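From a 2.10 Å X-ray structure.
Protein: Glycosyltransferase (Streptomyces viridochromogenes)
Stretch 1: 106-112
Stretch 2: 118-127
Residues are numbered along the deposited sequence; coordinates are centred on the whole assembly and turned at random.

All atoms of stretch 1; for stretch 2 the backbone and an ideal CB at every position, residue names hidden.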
ATOM      1  N   ALA A 106     -21.847  10.986  -4.920  1.00 11.63           N
ATOM      2  CA  ALA A 106     -20.757  11.524  -4.087  1.00  9.61           C
ATOM      3  C   ALA A 106     -19.404  11.188  -4.708  1.00  8.93           C
ATOM      4  O   ALA A 106     -19.223  10.129  -5.319  1.00  7.54           O
ATOM      5  CB  ALA A 106     -20.831  10.929  -2.633  1.00  8.68           C
ATOM      6  N   PHE A 107     -18.456  12.099  -4.549  1.00  8.32           N
ATOM      7  CA  PHE A 107     -17.099  11.857  -5.011  1.00  9.49           C
ATOM      8  C   PHE A 107     -16.132  11.869  -3.806  1.00  9.11           C
ATOM      9  O   PHE A 107     -16.123  12.810  -2.995  1.00  8.00           O
ATOM     10  CB  PHE A 107     -16.676  12.866  -6.079  1.00  9.02           C
ATOM     11  CG  PHE A 107     -15.329  12.591  -6.640  1.00  9.83           C
ATOM     12  CD1 PHE A 107     -15.154  11.636  -7.657  1.00  9.43           C
ATOM     13  CD2 PHE A 107     -14.207  13.255  -6.137  1.00  9.89           C
ATOM     14  CE1 PHE A 107     -13.874  11.367  -8.165  1.00  9.08           C
ATOM     15  CE2 PHE A 107     -12.930  13.016  -6.655  1.00  8.60           C
ATOM     16  CZ  PHE A 107     -12.761  12.058  -7.645  1.00  9.24           C
ATOM     17  N   ILE A 108     -15.358  10.788  -3.688  1.00  7.88           N
ATOM     18  CA  ILE A 108     -14.355  10.653  -2.627  1.00  7.79           C
ATOM     19  C   ILE A 108     -13.059  10.100  -3.210  1.00  7.81           C
ATOM     20  O   ILE A 108     -13.075   9.341  -4.193  1.00  6.46           O
ATOM     21  CB  ILE A 108     -14.884   9.737  -1.423  1.00  7.65           C
ATOM     22  CG1 ILE A 108     -13.977   9.881  -0.176  1.00  7.93           C
ATOM     23  CG2 ILE A 108     -15.106   8.254  -1.867  1.00  5.10           C
ATOM     24  CD1 ILE A 108     -14.573   9.286   1.136  1.00  8.14           C
ATOM     25  N   SER A 109     -11.932  10.477  -2.605  1.00  8.35           N
ATOM     26  CA  SER A 109     -10.618   9.927  -3.059  1.00  9.35           C
ATOM     27  C   SER A 109      -9.853   9.311  -1.909  1.00  8.61           C
ATOM     28  O   SER A 109      -9.947   9.799  -0.806  1.00  9.44           O
ATOM     29  CB  SER A 109      -9.738  11.050  -3.702  1.00  8.33           C
ATOM     30  OG  SER A 109     -10.434  11.697  -4.773  1.00  7.92           O
ATOM     31  N   SER A 110      -9.051   8.282  -2.180  1.00  9.40           N
ATOM     32  CA  SER A 110      -7.941   7.912  -1.276  1.00  9.23           C
ATOM     33  C   SER A 110      -6.664   8.365  -1.991  1.00  9.58           C
ATOM     34  O   SER A 110      -6.337   7.880  -3.072  1.00 10.41           O
ATOM     35  CB  SER A 110      -7.845   6.405  -1.039  1.00  8.81           C
ATOM     36  OG  SER A 110      -8.927   5.877  -0.305  1.00 10.07           O
ATOM     37  N   HIS A 111      -5.957   9.290  -1.377  1.00  9.64           N
ATOM     38  CA  HIS A 111      -4.654   9.728  -1.851  1.00  8.76           C
ATOM     39  C   HIS A 111      -3.510   8.787  -1.504  1.00  7.28           C
ATOM     40  O   HIS A 111      -3.221   8.553  -0.332  1.00  6.97           O
ATOM     41  CB  HIS A 111      -4.343  11.140  -1.353  1.00  8.65           C
ATOM     42  CG  HIS A 111      -3.382  11.853  -2.247  1.00  9.64           C
ATOM     43  ND1 HIS A 111      -3.531  11.863  -3.621  1.00  9.60           N
ATOM     44  CD2 HIS A 111      -2.226  12.513  -1.984  1.00  7.98           C
ATOM     45  CE1 HIS A 111      -2.520  12.517  -4.162  1.00  8.83           C
ATOM     46  NE2 HIS A 111      -1.715  12.919  -3.192  1.00  7.82           N
ATOM     47  N   HIS A 112      -2.864   8.271  -2.538  1.00  5.91           N
ATOM     48  CA  HIS A 112      -1.752   7.341  -2.375  1.00  7.09           C
ATOM     49  C   HIS A 112      -0.387   7.940  -2.772  1.00  7.15           C
ATOM     50  O   HIS A 112       0.573   7.188  -3.060  1.00  5.84           O
ATOM     51  CB  HIS A 112      -2.045   6.077  -3.184  1.00  6.91           C
ATOM     52  CG  HIS A 112      -3.349   5.418  -2.786  1.00  6.36           C
ATOM     53  ND1 HIS A 112      -3.598   5.005  -1.496  1.00  9.47           N
ATOM     54  CD2 HIS A 112      -4.447   5.087  -3.504  1.00  8.45           C
ATOM     55  CE1 HIS A 112      -4.805   4.473  -1.426  1.00  9.49           C
ATOM     56  NE2 HIS A 112      -5.335   4.487  -2.638  1.00  7.99           N
ATOM     57  N   UNK A 118      -4.749  16.153  -6.997  1.00 10.58           N
ATOM     58  CA  UNK A 118      -5.557  16.817  -8.032  1.00 11.56           C
ATOM     59  C   UNK A 118      -6.928  17.336  -7.493  1.00 12.06           C
ATOM     60  O   UNK A 118      -7.360  18.471  -7.815  1.00 11.89           O
ATOM     61  CB  UNK A 118      -5.794  15.842  -9.187  1.00 11.56           C
ATOM     62  N   UNK A 119      -7.572  16.476  -6.688  1.00 11.27           N
ATOM     63  CA  UNK A 119      -8.918  16.664  -6.143  1.00 10.46           C
ATOM     64  C   UNK A 119      -8.860  16.686  -4.612  1.00 10.07           C
ATOM     65  O   UNK A 119      -9.189  15.663  -3.971  1.00 10.35           O
ATOM     66  CB  UNK A 119      -9.858  15.559  -6.629  1.00 10.46           C
ATOM     67  N   UNK A 120      -8.420  17.817  -4.013  1.00  9.12           N
ATOM     68  CA  UNK A 120      -8.441  17.942  -2.543  1.00  9.34           C
ATOM     69  C   UNK A 120      -9.784  17.853  -1.857  1.00  8.79           C
ATOM     70  O   UNK A 120      -9.844  17.468  -0.699  1.00  7.78           O
ATOM     71  CB  UNK A 120      -7.816  19.283  -2.155  1.00  9.34           C
ATOM     72  N   UNK A 121     -10.867  18.191  -2.558  1.00  9.83           N
ATOM     73  CA  UNK A 121     -12.168  18.195  -1.934  1.00  9.89           C
ATOM     74  C   UNK A 121     -12.660  16.759  -1.906  1.00  9.01           C
ATOM     75  O   UNK A 121     -12.671  16.081  -2.942  1.00  9.50           O
ATOM     76  CB  UNK A 121     -13.145  19.114  -2.671  1.00  9.89           C
ATOM     77  N   UNK A 122     -13.031  16.294  -0.715  1.00  8.69           N
ATOM     78  CA  UNK A 122     -13.454  14.918  -0.531  1.00  8.25           C
ATOM     79  C   UNK A 122     -12.276  13.950  -0.556  1.00  9.00           C
ATOM     80  O   UNK A 122     -12.481  12.745  -0.681  1.00  8.27           O
ATOM     81  CB  UNK A 122     -14.468  14.535  -1.610  1.00  8.25           C
ATOM     82  N   UNK A 123     -11.051  14.472  -0.404  1.00  7.68           N
ATOM     83  CA  UNK A 123      -9.848  13.631  -0.297  1.00  8.03           C
ATOM     84  C   UNK A 123      -9.615  13.072   1.127  1.00  7.73           C
ATOM     85  O   UNK A 123      -9.752  13.795   2.109  1.00  7.81           O
ATOM     86  CB  UNK A 123      -8.624  14.441  -0.730  1.00  8.03           C
ATOM     87  N   UNK A 124      -9.219  11.797   1.209  1.00  7.37           N
ATOM     88  CA  UNK A 124      -8.751  11.177   2.461  1.00  8.01           C
ATOM     89  C   UNK A 124      -7.268  10.831   2.321  1.00  8.56           C
ATOM     90  O   UNK A 124      -6.773  10.613   1.206  1.00  8.79           O
ATOM     91  CB  UNK A 124      -9.567   9.927   2.797  1.00  8.01           C
ATOM     92  N   UNK A 125      -6.574  10.722   3.451  1.00  8.14           N
ATOM     93  CA  UNK A 125      -5.142  10.459   3.454  1.00  8.12           C
ATOM     94  C   UNK A 125      -4.852   9.206   4.254  1.00  7.97           C
ATOM     95  O   UNK A 125      -5.573   8.910   5.207  1.00  6.81           O
ATOM     96  CB  UNK A 125      -4.368  11.650   4.022  1.00  8.12           C
ATOM     97  N   UNK A 126      -3.821   8.441   3.872  1.00  8.40           N
ATOM     98  CA  UNK A 126      -3.549   7.202   4.638  1.00 10.04           C
ATOM     99  C   UNK A 126      -2.789   7.467   5.940  1.00  9.44           C
ATOM    100  O   UNK A 126      -2.711   6.585   6.812  1.00  9.85           O
ATOM    101  CB  UNK A 126      -2.747   6.222   3.779  1.00 10.04           C
ATOM    102  N   UNK A 127      -2.234   8.671   6.085  1.00  8.74           N
ATOM    103  CA  UNK A 127      -1.546   9.020   7.326  1.00  9.40           C
ATOM    104  C   UNK A 127      -1.655  10.513   7.645  1.00  9.31           C
ATOM    105  O   UNK A 127      -1.906  11.323   6.773  1.00  7.65           O
ATOM    106  CB  UNK A 127      -0.073   8.615   7.237  1.00  9.40           C
TER

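At position 118 the ideal CB has nothing of stretch 1 within 5.5 Å, so this contact hardly constrains the choice; the deposited residue is Val 118, whose side chain makes no contact with stretch 1.

Position 119 points toward stretch 1, its ideal CB 4.0 Å from Phe 107 CE2 and 4.3 Å from Ser 109 OG. A ring edged by a hydroxyl would suit a medium side chain, polar or apolar. It is Asn 119, packed near the Phe 107 ring. Ser 109 OG and Asn 119 O lie 4.2 Å apart, too far for direct bonding, and one water hydrogen-bonds to both and to the carbonyl O of 121.

Position 120 points away, with phi -61°. Many residues fit, proline among them because of that phi. Pro 120 opens a type II turn ending at 123, closed by the bond from the N of 123 to Pro 120 O (3.2 Å).

Position 121 points sideways with nothing of stretch 1 within 5.5 Å of its ideal CB, so many side chains would fit; it is Val 121, which makes no contact.

Position 122 is the most restrictive. Its phi of 75° favours glycine, and an ideal CB would sit 2.8 Å from Phe 107 O, a clash. Gly 122 brings the backbones close: Ser 109 N donates to Gly 122 O (3.0 Å, 162°), and Ile 108 CA makes a CA-H...O contact with the same Gly 122 O at 3.4 Å.

At 123 the strands pair in parallel, and the ideal CB lies 4.6 Å from Ser 109 CB, on the face shared with Ser 109 and His 111. A small or medium side chain would suit. Cys 123 SG reaches 3.6 Å from His 111 CB and lies 4.9 Å from the imidazole centroid, obliquely.

Position 124 lies on the face of Ser 110, its ideal CB 3.6 Å from Ser 109 O; a small polar or beta-branched residue fits. In Thr 124, CG2 packs 4.0 Å from Ile 108 CD1. The backbone continues the ladder: Thr 124 N donates to Ser 109 O (2.9 Å), and His 111 N to Thr 124 O (3.0 Å).

At 125 the ideal CB is 5.4 Å from His 111 CB, leaving room for a large side chain. Tyr 125 CD1 comes 4.1 Å from His 111 CB.

Position 126 points sideways, near His 111 O and His 112 ND1, so a small polar group suits. Ser 126 OG shares a water with His 112 ND1.

Position 127 is out of reach, which leaves its choice open; it is Ser 127, its side chain capping a helix backbone N just past the stretch.

Stretch 2, residues 118-127: VNPVGCTYSS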
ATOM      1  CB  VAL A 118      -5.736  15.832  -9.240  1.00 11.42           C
ATOM      2  CG1 VAL A 118      -6.828  16.231 -10.175  1.00 11.94           C
ATOM      3  CG2 VAL A 118      -4.384  15.748 -10.000  1.00 11.93           C
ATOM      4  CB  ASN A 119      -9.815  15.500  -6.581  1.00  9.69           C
ATOM      5  CG  ASN A 119     -10.014  15.446  -8.094  1.00 11.37           C
ATOM      6  OD1 ASN A 119      -9.913  14.375  -8.730  1.00 13.50           O
ATOM      7  ND2 ASN A 119     -10.296  16.591  -8.674  1.00 10.28           N
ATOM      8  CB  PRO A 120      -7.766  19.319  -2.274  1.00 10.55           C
ATOM      9  CG  PRO A 120      -7.797  20.082  -3.585  1.00  9.37           C
ATOM     10  CD  PRO A 120      -7.788  18.994  -4.663  1.00  9.82           C
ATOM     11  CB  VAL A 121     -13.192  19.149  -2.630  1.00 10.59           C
ATOM     12  CG1 VAL A 121     -14.571  18.897  -2.102  1.00 12.39           C
ATOM     13  CG2 VAL A 121     -12.828  20.642  -2.417  1.00 11.42           C
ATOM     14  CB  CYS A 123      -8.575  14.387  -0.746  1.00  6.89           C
ATOM     15  SG  CYS A 123      -7.196  13.274  -1.319  1.00  7.69           S
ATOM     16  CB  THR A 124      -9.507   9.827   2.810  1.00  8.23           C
ATOM     17  OG1 THR A 124      -9.084   8.804   1.900  1.00  7.44           O
ATOM     18  CG2 THR A 124     -11.020   9.970   2.733  1.00  8.28           C
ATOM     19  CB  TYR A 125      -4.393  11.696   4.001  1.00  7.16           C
ATOM     20  CG  TYR A 125      -4.697  12.924   3.147  1.00  7.92           C
ATOM     21  CD1 TYR A 125      -3.881  13.266   2.073  1.00  4.48           C
ATOM     22  CD2 TYR A 125      -5.812  13.725   3.397  1.00  9.35           C
ATOM     23  CE1 TYR A 125      -4.150  14.370   1.264  1.00  5.04           C
ATOM     24  CE2 TYR A 125      -6.108  14.839   2.570  1.00  6.32           C
ATOM     25  CZ  TYR A 125      -5.281  15.150   1.524  1.00  8.66           C
ATOM     26  OH  TYR A 125      -5.550  16.262   0.715  1.00  9.83           O
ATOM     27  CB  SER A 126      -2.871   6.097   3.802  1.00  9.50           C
ATOM     28  OG  SER A 126      -1.982   6.652   2.869  1.00 15.64           O
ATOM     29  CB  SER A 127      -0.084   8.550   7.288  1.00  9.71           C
ATOM     30  OG  SER A 127       0.690   9.283   6.339  1.00  9.30           O
TER
HETATM   31  O   HOH W   1     -11.135  13.846  -3.709  1.00  4.60           O
HETATM   32  O   HOH W   2      -1.388   5.326   0.686  1.00 15.09           O
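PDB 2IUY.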